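Local coordinates for protein similar to hydroxylamine oxidoreductase (Kuenenia stuttgartiensis, PDB 6H5L) that is a multiheme c-type cytochrome of the hydroxylamine oxidoreductase family, probably working as a reductase within a large heme-rich complex of an anammox bacterium, at residues 298-310 and 462-474. Residues are numbered along the deposited sequence; the frame is centred on the assembly and turned at random.
Sequences MKGIWRMGTVPPS and RLWFWYKLQGYKG. With HEC (heme c), chain I.
With CG anti to the backbone N in both Y472 (chi1 160°) and K468 (chi1 168°), helix 455-476 sends a phenol and a lysine one turn apart onto the loop 298-310. The Y472 hydroxyl donates to the carbonyl of R303, OH to O 3.1 Å, arriving well above the carbonyl plane, while CE1 and CZ of its ring touch CB of W302. The same OH lies 2.8 Å from propionate atom O2A of the heme. The K468 chain, bent at its last two torsions, turns NZ back to join helix and loop: it donates to G305 O, to W464 O of its own helix, on a lone pair and in the carbonyl plane, and to a water that itself donates to T306 O. G305 has no side chain, and a CB there would collide with Y472 CD2 and L469 CD2. CG2 of T306 fits between the edge of the W464 ring, 3.7 Å from CZ3, and CD1 of L469, while the extended M304 brings CE to 3.8 Å from F465 CZ. A phenylalanine in place of Y472 lacks the hydroxyl and would probably leave the R303 carbonyl without this donor and O2A without its polar neighbour. The backbone N atoms of I301 and W302 both bond propionate atom O2D, the latter nearly straight at 174°; loop and helix together line part of the propionate end of a heme c pocket in this multiheme c-type cytochrome.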
ATOM      1  N   MET A 298      43.579  18.278   5.395  1.00 20.05           N
ATOM      2  CA  MET A 298      44.819  17.520   5.558  1.00 22.26           C
ATOM      3  C   MET A 298      45.599  17.370   4.253  1.00 21.17           C
ATOM      4  O   MET A 298      46.828  17.224   4.289  1.00 26.71           O
ATOM      5  CB  MET A 298      44.524  16.141   6.146  1.00 19.58           C
ATOM      6  CG  MET A 298      43.887  16.172   7.526  1.00 20.22           C
ATOM      7  SD  MET A 298      44.793  17.189   8.708  1.00 21.59           S
ATOM      8  CE  MET A 298      46.352  16.314   8.798  1.00 22.70           C
ATOM      9  N   LYS A 299      44.927  17.405   3.104  1.00 18.67           N
ATOM     10  CA  LYS A 299      45.572  17.121   1.829  1.00 21.73           C
ATOM     11  C   LYS A 299      45.866  18.372   0.997  1.00 21.95           C
ATOM     12  O   LYS A 299      46.185  18.239  -0.189  1.00 21.39           O
ATOM     13  CB  LYS A 299      44.713  16.163   1.008  1.00 20.91           C
ATOM     14  CG  LYS A 299      44.339  14.892   1.740  1.00 22.91           C
ATOM     15  CD  LYS A 299      43.804  13.844   0.783  1.00 19.72           C
ATOM     16  CE  LYS A 299      42.669  14.391  -0.069  1.00 20.50           C
ATOM     17  NZ  LYS A 299      41.511  14.867   0.740  1.00 17.05           N
ATOM     18  N   GLY A 300      45.774  19.568   1.578  1.00 19.73           N
ATOM     19  CA  GLY A 300      46.025  20.782   0.816  1.00 19.07           C
ATOM     20  C   GLY A 300      47.467  20.895   0.354  1.00 28.26           C
ATOM     21  O   GLY A 300      48.407  20.574   1.084  1.00 22.70           O
ATOM     22  N   ILE A 301      47.634  21.360  -0.889  1.00 25.13           N
ATOM     23  CA  ILE A 301      48.947  21.534  -1.509  1.00 17.64           C
ATOM     24  C   ILE A 301      49.181  22.972  -1.941  1.00 18.53           C
ATOM     25  O   ILE A 301      50.195  23.582  -1.576  1.00 28.27           O
ATOM     26  CB  ILE A 301      49.150  20.572  -2.712  1.00 20.37           C
ATOM     27  CG1 ILE A 301      49.029  19.098  -2.247  1.00 23.72           C
ATOM     28  CG2 ILE A 301      50.477  20.822  -3.395  1.00 17.36           C
ATOM     29  CD1 ILE A 301      49.066  18.096  -3.392  1.00 24.42           C
ATOM     30  N   TRP A 302      48.267  23.493  -2.740  1.00 20.32           N
ATOM     31  CA  TRP A 302      48.355  24.881  -3.242  1.00 29.74           C
ATOM     32  C   TRP A 302      47.598  25.781  -2.280  1.00 32.96           C
ATOM     33  O   TRP A 302      47.468  26.914  -2.582  1.00 47.64           O
ATOM     34  CB  TRP A 302      47.757  25.005  -4.639  1.00 23.15           C
ATOM     35  CG  TRP A 302      48.569  24.454  -5.759  1.00 19.18           C
ATOM     36  CD1 TRP A 302      48.369  23.274  -6.387  1.00 20.42           C
ATOM     37  CD2 TRP A 302      49.698  25.054  -6.398  1.00 21.83           C
ATOM     38  NE1 TRP A 302      49.279  23.101  -7.378  1.00 23.15           N
ATOM     39  CE2 TRP A 302      50.115  24.171  -7.407  1.00 23.55           C
ATOM     40  CE3 TRP A 302      50.397  26.247  -6.231  1.00 23.27           C
ATOM     41  CZ2 TRP A 302      51.198  24.440  -8.233  1.00 24.33           C
ATOM     42  CZ3 TRP A 302      51.461  26.514  -7.048  1.00 20.38           C
ATOM     43  CH2 TRP A 302      51.860  25.622  -8.030  1.00 20.81           C
ATOM     44  N   ARG A 303      47.331  25.276  -1.093  1.00 27.73           N
ATOM     45  CA  ARG A 303      46.449  25.791  -0.036  1.00 28.31           C
ATOM     46  C   ARG A 303      45.533  26.908  -0.520  1.00 24.59           C
ATOM     47  O   ARG A 303      44.559  26.591  -1.097  1.00 39.16           O
ATOM     48  CB  ARG A 303      47.349  26.227   1.116  1.00 31.66           C
ATOM     49  CG  ARG A 303      48.362  25.172   1.505  1.00 22.30           C
ATOM     50  CD  ARG A 303      47.837  23.963   2.219  1.00 19.41           C
ATOM     51  NE  ARG A 303      46.998  24.318   3.326  1.00 20.94           N
ATOM     52  CZ  ARG A 303      47.341  24.370   4.590  1.00 24.82           C
ATOM     53  NH1 ARG A 303      48.568  24.141   4.974  1.00 17.21           N
ATOM     54  NH2 ARG A 303      46.432  24.640   5.489  1.00 30.69           N
ATOM     55  N   MET A 304      45.923  28.160  -0.463  1.00 32.53           N
ATOM     56  CA  MET A 304      44.976  29.203  -0.821  1.00 22.42           C
ATOM     57  C   MET A 304      45.172  29.713  -2.238  1.00 25.96           C
ATOM     58  O   MET A 304      44.263  30.349  -2.783  1.00 22.98           O
ATOM     59  CB  MET A 304      45.055  30.371   0.170  1.00 19.56           C
ATOM     60  CG  MET A 304      43.870  31.337   0.087  1.00 20.24           C
ATOM     61  SD  MET A 304      43.826  32.584   1.391  1.00 33.83           S
ATOM     62  CE  MET A 304      42.386  33.541   0.915  1.00 20.21           C
ATOM     63  N   GLY A 305      46.312  29.414  -2.858  1.00 21.11           N
ATOM     64  CA  GLY A 305      46.667  29.990  -4.133  1.00 18.98           C
ATOM     65  C   GLY A 305      47.459  31.271  -4.031  1.00 20.56           C
ATOM     66  O   GLY A 305      47.775  31.871  -5.066  1.00 19.87           O
ATOM     67  N   THR A 306      47.788  31.707  -2.817  1.00 24.00           N
ATOM     68  CA  THR A 306      48.516  32.948  -2.590  1.00 24.16           C
ATOM     69  C   THR A 306      50.001  32.730  -2.345  1.00 25.11           C
ATOM     70  O   THR A 306      50.822  33.509  -2.839  1.00 30.59           O
ATOM     71  CB  THR A 306      47.918  33.699  -1.398  1.00 23.03           C
ATOM     72  OG1 THR A 306      47.928  32.851  -0.243  1.00 25.13           O
ATOM     73  CG2 THR A 306      46.489  34.116  -1.699  1.00 20.30           C
ATOM     74  N   VAL A 307      50.365  31.698  -1.594  1.00 23.79           N
ATOM     75  CA  VAL A 307      51.778  31.470  -1.268  1.00 20.68           C
ATOM     76  C   VAL A 307      52.523  31.050  -2.529  1.00 25.37           C
ATOM     77  O   VAL A 307      52.100  30.096  -3.207  1.00 26.00           O
ATOM     78  CB  VAL A 307      51.906  30.413  -0.171  1.00 23.25           C
ATOM     79  CG1 VAL A 307      53.369  30.080   0.065  1.00 26.99           C
ATOM     80  CG2 VAL A 307      51.255  30.905   1.116  1.00 27.55           C
ATOM     81  N   PRO A 308      53.614  31.718  -2.890  1.00 23.85           N
ATOM     82  CA  PRO A 308      54.322  31.377  -4.128  1.00 27.18           C
ATOM     83  C   PRO A 308      54.976  30.012  -4.027  1.00 26.28           C
ATOM     84  O   PRO A 308      55.511  29.647  -2.970  1.00 27.12           O
ATOM     85  CB  PRO A 308      55.380  32.488  -4.252  1.00 29.49           C
ATOM     86  CG  PRO A 308      54.932  33.574  -3.311  1.00 25.76           C
ATOM     87  CD  PRO A 308      54.230  32.864  -2.201  1.00 25.09           C
ATOM     88  N   PRO A 309      54.956  29.224  -5.099  1.00 29.58           N
ATOM     89  CA  PRO A 309      55.681  27.949  -5.094  1.00 28.38           C
ATOM     90  C   PRO A 309      57.181  28.158  -5.242  1.00 24.96           C
ATOM     91  O   PRO A 309      57.638  29.070  -5.935  1.00 26.39           O
ATOM     92  CB  PRO A 309      55.103  27.210  -6.308  1.00 25.40           C
ATOM     93  CG  PRO A 309      54.669  28.304  -7.229  1.00 23.15           C
ATOM     94  CD  PRO A 309      54.173  29.411  -6.336  1.00 22.57           C
ATOM     95  N   SER A 310      57.951  27.290  -4.573  1.00 24.55           N
ATOM     96  CA  SER A 310      59.408  27.352  -4.641  1.00 23.67           C
ATOM     97  C   SER A 310      59.965  26.849  -5.966  1.00 22.31           C
ATOM     98  O   SER A 310      61.169  26.993  -6.209  1.00 31.02           O
ATOM     99  CB  SER A 310      60.033  26.545  -3.501  1.00 20.12           C
ATOM    100  OG  SER A 310      59.784  25.156  -3.652  1.00 27.92           O
ATOM    101  N   ARG A 462      44.193  42.804  -6.642  1.00 24.04           N
ATOM    102  CA  ARG A 462      43.085  42.075  -7.249  1.00 20.50           C
ATOM    103  C   ARG A 462      43.577  40.994  -8.202  1.00 23.19           C
ATOM    104  O   ARG A 462      42.877  39.997  -8.420  1.00 24.68           O
ATOM    105  CB  ARG A 462      42.148  43.041  -7.971  1.00 23.36           C
ATOM    106  CG  ARG A 462      41.253  43.851  -7.042  1.00 18.15           C
ATOM    107  CD  ARG A 462      40.266  44.707  -7.820  1.00 15.97           C
ATOM    108  NE  ARG A 462      40.936  45.753  -8.583  1.00 26.84           N
ATOM    109  CZ  ARG A 462      41.258  46.944  -8.090  1.00 31.90           C
ATOM    110  NH1 ARG A 462      40.970  47.240  -6.829  1.00 17.15           N
ATOM    111  NH2 ARG A 462      41.866  47.840  -8.855  1.00 30.16           N
ATOM    112  N   LEU A 463      44.770  41.167  -8.775  1.00 22.64           N
ATOM    113  CA  LEU A 463      45.310  40.151  -9.672  1.00 24.50           C
ATOM    114  C   LEU A 463      45.649  38.873  -8.914  1.00 22.62           C
ATOM    115  O   LEU A 463      45.239  37.776  -9.314  1.00 21.72           O
ATOM    116  CB  LEU A 463      46.540  40.698 -10.403  1.00 17.75           C
ATOM    117  CG  LEU A 463      47.090  39.937 -11.615  1.00 16.11           C
ATOM    118  CD1 LEU A 463      47.868  40.877 -12.518  1.00 19.29           C
ATOM    119  CD2 LEU A 463      47.974  38.768 -11.203  1.00 18.20           C
ATOM    120  N   TRP A 464      46.395  38.989  -7.814  1.00 22.25           N
ATOM    121  CA  TRP A 464      46.894  37.805  -7.127  1.00 20.71           C
ATOM    122  C   TRP A 464      45.995  37.326  -5.993  1.00 20.53           C
ATOM    123  O   TRP A 464      46.110  36.164  -5.588  1.00 20.36           O
ATOM    124  CB  TRP A 464      48.311  38.056  -6.587  1.00 14.52           C
ATOM    125  CG  TRP A 464      48.394  39.007  -5.428  1.00 22.14           C
ATOM    126  CD1 TRP A 464      48.627  40.351  -5.485  1.00 24.50           C
ATOM    127  CD2 TRP A 464      48.274  38.681  -4.039  1.00 23.08           C
ATOM    128  NE1 TRP A 464      48.643  40.883  -4.218  1.00 20.86           N
ATOM    129  CE2 TRP A 464      48.429  39.878  -3.313  1.00 20.36           C
ATOM    130  CE3 TRP A 464      48.042  37.493  -3.338  1.00 19.06           C
ATOM    131  CZ2 TRP A 464      48.357  39.923  -1.923  1.00 20.31           C
ATOM    132  CZ3 TRP A 464      47.974  37.539  -1.958  1.00 25.52           C
ATOM    133  CH2 TRP A 464      48.133  38.745  -1.265  1.00 17.71           C
ATOM    134  N   PHE A 465      45.099  38.171  -5.476  1.00 17.17           N
ATOM    135  CA  PHE A 465      44.232  37.766  -4.380  1.00 17.64           C
ATOM    136  C   PHE A 465      42.784  37.537  -4.793  1.00 21.91           C
ATOM    137  O   PHE A 465      42.028  36.943  -4.017  1.00 31.50           O
ATOM    138  CB  PHE A 465      44.278  38.803  -3.245  1.00 19.42           C
ATOM    139  CG  PHE A 465      43.734  38.294  -1.939  1.00 23.37           C
ATOM    140  CD1 PHE A 465      44.478  37.424  -1.157  1.00 23.95           C
ATOM    141  CD2 PHE A 465      42.482  38.684  -1.493  1.00 24.88           C
ATOM    142  CE1 PHE A 465      43.983  36.951   0.044  1.00 20.38           C
ATOM    143  CE2 PHE A 465      41.981  38.214  -0.291  1.00 28.24           C
ATOM    144  CZ  PHE A 465      42.733  37.347   0.478  1.00 27.77           C
ATOM    145  N   TRP A 466      42.370  37.992  -5.974  1.00 19.62           N
ATOM    146  CA  TRP A 466      41.022  37.733  -6.464  1.00 21.48           C
ATOM    147  C   TRP A 466      41.023  36.840  -7.697  1.00 24.31           C
ATOM    148  O   TRP A 466      40.449  35.749  -7.677  1.00 29.91           O
ATOM    149  CB  TRP A 466      40.306  39.052  -6.788  1.00 20.44           C
ATOM    150  CG  TRP A 466      39.462  39.596  -5.688  1.00 17.04           C
ATOM    151  CD1 TRP A 466      39.427  39.176  -4.392  1.00 18.82           C
ATOM    152  CD2 TRP A 466      38.517  40.666  -5.792  1.00 23.18           C
ATOM    153  NE1 TRP A 466      38.523  39.926  -3.678  1.00 20.89           N
ATOM    154  CE2 TRP A 466      37.952  40.848  -4.515  1.00 26.65           C
ATOM    155  CE3 TRP A 466      38.097  41.492  -6.840  1.00 16.60           C
ATOM    156  CZ2 TRP A 466      36.984  41.818  -4.259  1.00 26.28           C
ATOM    157  CZ3 TRP A 466      37.137  42.456  -6.583  1.00 13.83           C
ATOM    158  CH2 TRP A 466      36.592  42.611  -5.303  1.00 23.12           C
ATOM    159  N   TYR A 467      41.691  37.265  -8.766  1.00 22.38           N
ATOM    160  CA  TYR A 467      41.511  36.604 -10.050  1.00 25.36           C
ATOM    161  C   TYR A 467      42.407  35.381 -10.190  1.00 27.92           C
ATOM    162  O   TYR A 467      42.005  34.392 -10.813  1.00 24.22           O
ATOM    163  CB  TYR A 467      41.747  37.606 -11.175  1.00 20.85           C
ATOM    164  CG  TYR A 467      40.827  38.806 -11.070  1.00 25.56           C
ATOM    165  CD1 TYR A 467      39.465  38.642 -10.840  1.00 26.33           C
ATOM    166  CD2 TYR A 467      41.323  40.099 -11.170  1.00 20.87           C
ATOM    167  CE1 TYR A 467      38.619  39.730 -10.735  1.00 19.78           C
ATOM    168  CE2 TYR A 467      40.484  41.194 -11.063  1.00 25.35           C
ATOM    169  CZ  TYR A 467      39.134  41.005 -10.846  1.00 25.47           C
ATOM    170  OH  TYR A 467      38.296  42.090 -10.738  1.00 24.01           O
ATOM    171  N   LYS A 468      43.613  35.422  -9.620  1.00 26.30           N
ATOM    172  CA  LYS A 468      44.419  34.210  -9.551  1.00 25.53           C
ATOM    173  C   LYS A 468      43.726  33.142  -8.716  1.00 25.57           C
ATOM    174  O   LYS A 468      43.740  31.959  -9.073  1.00 21.50           O
ATOM    175  CB  LYS A 468      45.806  34.521  -8.985  1.00 21.93           C
ATOM    176  CG  LYS A 468      46.603  33.277  -8.610  1.00 17.07           C
ATOM    177  CD  LYS A 468      48.104  33.532  -8.615  1.00 22.04           C
ATOM    178  CE  LYS A 468      48.512  34.552  -7.566  1.00 18.24           C
ATOM    179  NZ  LYS A 468      48.273  34.071  -6.178  1.00 18.98           N
ATOM    180  N   LEU A 469      43.096  33.546  -7.610  1.00 22.32           N
ATOM    181  CA  LEU A 469      42.456  32.577  -6.726  1.00 23.68           C
ATOM    182  C   LEU A 469      41.175  32.013  -7.331  1.00 25.88           C
ATOM    183  O   LEU A 469      40.854  30.840  -7.110  1.00 19.88           O
ATOM    184  CB  LEU A 469      42.169  33.214  -5.365  1.00 22.20           C
ATOM    185  CG  LEU A 469      43.364  33.837  -4.638  1.00 15.96           C
ATOM    186  CD1 LEU A 469      43.039  34.074  -3.173  1.00 17.41           C
ATOM    187  CD2 LEU A 469      44.601  32.968  -4.775  1.00 13.06           C
ATOM    188  N   GLN A 470      40.430  32.825  -8.088  1.00 27.01           N
ATOM    189  CA  GLN A 470      39.208  32.328  -8.711  1.00 19.17           C
ATOM    190  C   GLN A 470      39.520  31.347  -9.834  1.00 20.35           C
ATOM    191  O   GLN A 470      38.886  30.291  -9.936  1.00 20.53           O
ATOM    192  CB  GLN A 470      38.364  33.495  -9.223  1.00 19.82           C
ATOM    193  CG  GLN A 470      37.717  34.302  -8.112  1.00 19.95           C
ATOM    194  CD  GLN A 470      36.980  35.526  -8.615  1.00 21.07           C
ATOM    195  OE1 GLN A 470      36.005  35.418  -9.359  1.00 28.38           O
ATOM    196  NE2 GLN A 470      37.442  36.702  -8.208  1.00 21.19           N
ATOM    197  N   GLY A 471      40.491  31.677 -10.687  1.00 23.17           N
ATOM    198  CA  GLY A 471      40.937  30.718 -11.682  1.00 21.24           C
ATOM    199  C   GLY A 471      41.543  29.476 -11.062  1.00 22.76           C
ATOM    200  O   GLY A 471      41.418  28.378 -11.610  1.00 20.13           O
ATOM    201  N   TYR A 472      42.210  29.633  -9.917  1.00 19.65           N
ATOM    202  CA  TYR A 472      42.747  28.484  -9.194  1.00 19.90           C
ATOM    203  C   TYR A 472      41.630  27.548  -8.748  1.00 19.35           C
ATOM    204  O   TYR A 472      41.668  26.342  -9.021  1.00 19.67           O
ATOM    205  CB  TYR A 472      43.569  28.971  -7.998  1.00 22.18           C
ATOM    206  CG  TYR A 472      43.800  27.952  -6.900  1.00 23.80           C
ATOM    207  CD1 TYR A 472      44.271  26.676  -7.184  1.00 14.93           C
ATOM    208  CD2 TYR A 472      43.576  28.285  -5.571  1.00 19.88           C
ATOM    209  CE1 TYR A 472      44.490  25.756  -6.177  1.00 15.41           C
ATOM    210  CE2 TYR A 472      43.797  27.374  -4.560  1.00 18.76           C
ATOM    211  CZ  TYR A 472      44.251  26.112  -4.867  1.00 18.37           C
ATOM    212  OH  TYR A 472      44.466  25.207  -3.853  1.00 23.74           O
ATOM    213  N   LYS A 473      40.625  28.088  -8.057  1.00 14.81           N
ATOM    214  CA  LYS A 473      39.531  27.253  -7.575  1.00 20.57           C
ATOM    215  C   LYS A 473      38.691  26.705  -8.722  1.00 23.14           C
ATOM    216  O   LYS A 473      38.190  25.577  -8.634  1.00 17.27           O
ATOM    217  CB  LYS A 473      38.661  28.044  -6.599  1.00 21.63           C
ATOM    218  CG  LYS A 473      39.367  28.382  -5.296  1.00 17.56           C
ATOM    219  CD  LYS A 473      39.959  27.134  -4.660  1.00 18.56           C
ATOM    220  CE  LYS A 473      40.579  27.443  -3.309  1.00 19.33           C
ATOM    221  NZ  LYS A 473      39.568  27.925  -2.332  1.00 23.09           N
ATOM    222  N   GLY A 474      38.527  27.475  -9.798  1.00 18.88           N
ATOM    223  CA  GLY A 474      37.821  26.960 -10.960  1.00 17.09           C
ATOM    224  C   GLY A 474      38.560  25.817 -11.630  1.00 19.38           C
ATOM    225  O   GLY A 474      37.944  24.842 -12.071  1.00 15.76           O
TER
HETATM  226 FE   HEC I 607      37.950  21.512  -3.140  1.00 20.92          FE
HETATM  227  CHA HEC I 607      41.055  22.811  -3.358  1.00 17.31           C
HETATM  228  CHB HEC I 607      37.032  23.985  -0.912  1.00 21.03           C
HETATM  229  CHC HEC I 607      34.705  20.380  -3.155  1.00 19.97           C
HETATM  230  CHD HEC I 607      38.917  18.647  -4.815  1.00 17.96           C
HETATM  231  NA  HEC I 607      38.837  23.163  -2.361  1.00 19.95           N
HETATM  232  C1A HEC I 607      40.196  23.389  -2.449  1.00 21.40           C
HETATM  233  C2A HEC I 607      40.547  24.340  -1.416  1.00 21.40           C
HETATM  234  C3A HEC I 607      39.443  24.663  -0.742  1.00 18.89           C
HETATM  235  C4A HEC I 607      38.342  23.929  -1.322  1.00 20.53           C
HETATM  236  CMA HEC I 607      39.345  25.645   0.445  1.00 21.85           C
HETATM  237  CAA HEC I 607      41.957  24.881  -1.142  1.00 17.61           C
HETATM  238  CBA HEC I 607      42.666  23.936  -0.182  1.00 16.48           C
HETATM  239  CGA HEC I 607      43.507  22.973  -0.977  1.00 17.77           C
HETATM  240  O1A HEC I 607      43.208  21.753  -0.943  1.00 19.89           O
HETATM  241  O2A HEC I 607      44.465  23.427  -1.651  1.00 27.65           O
HETATM  242  NB  HEC I 607      36.202  22.048  -2.163  1.00 17.12           N
HETATM  243  C1B HEC I 607      36.028  23.168  -1.375  1.00 16.39           C
HETATM  244  C2B HEC I 607      34.612  23.342  -1.140  1.00 11.74           C
HETATM  245  C3B HEC I 607      33.967  22.346  -1.749  1.00 13.11           C
HETATM  246  C4B HEC I 607      34.955  21.513  -2.412  1.00 15.28           C
HETATM  247  CMB HEC I 607      33.982  24.458  -0.282  1.00 10.75           C
HETATM  248  CAB HEC I 607      32.440  22.118  -1.759  1.00 11.92           C
HETATM  249  CBB HEC I 607      31.695  23.253  -2.500  1.00 11.03           C
HETATM  250  NC  HEC I 607      37.002  19.803  -3.805  1.00 19.34           N
HETATM  251  C1C HEC I 607      35.638  19.585  -3.783  1.00 17.48           C
HETATM  252  C2C HEC I 607      35.343  18.484  -4.682  1.00 14.98           C
HETATM  253  C3C HEC I 607      36.509  17.911  -5.001  1.00 22.89           C
HETATM  254  C4C HEC I 607      37.573  18.789  -4.550  1.00 18.70           C
HETATM  255  CMC HEC I 607      33.968  17.788  -4.771  1.00 17.12           C
HETATM  256  CAC HEC I 607      36.698  16.637  -5.858  1.00 18.69           C
HETATM  257  CBC HEC I 607      36.279  16.903  -7.320  1.00 31.57           C
HETATM  258  ND  HEC I 607      39.724  20.818  -3.952  1.00 20.51           N
HETATM  259  C1D HEC I 607      39.882  19.619  -4.644  1.00 22.54           C
HETATM  260  C2D HEC I 607      41.234  19.558  -5.155  1.00 18.66           C
HETATM  261  C3D HEC I 607      41.902  20.862  -4.701  1.00 17.36           C
HETATM  262  C4D HEC I 607      40.890  21.578  -3.957  1.00 20.17           C
HETATM  263  CMD HEC I 607      41.874  18.424  -5.985  1.00 14.29           C
HETATM  264  CAD HEC I 607      43.355  21.304  -4.967  1.00 22.69           C
HETATM  265  CBD HEC I 607      44.249  20.587  -3.959  1.00 20.82           C
HETATM  266  CGD HEC I 607      45.678  21.026  -4.124  1.00 19.22           C
HETATM  267  O1D HEC I 607      46.361  20.516  -5.050  1.00 24.31           O
HETATM  268  O2D HEC I 607      46.136  21.880  -3.323  1.00 19.80           O
HETATM  269  O   HOH W   1      50.164  35.162  -4.585  1.00 42.07           O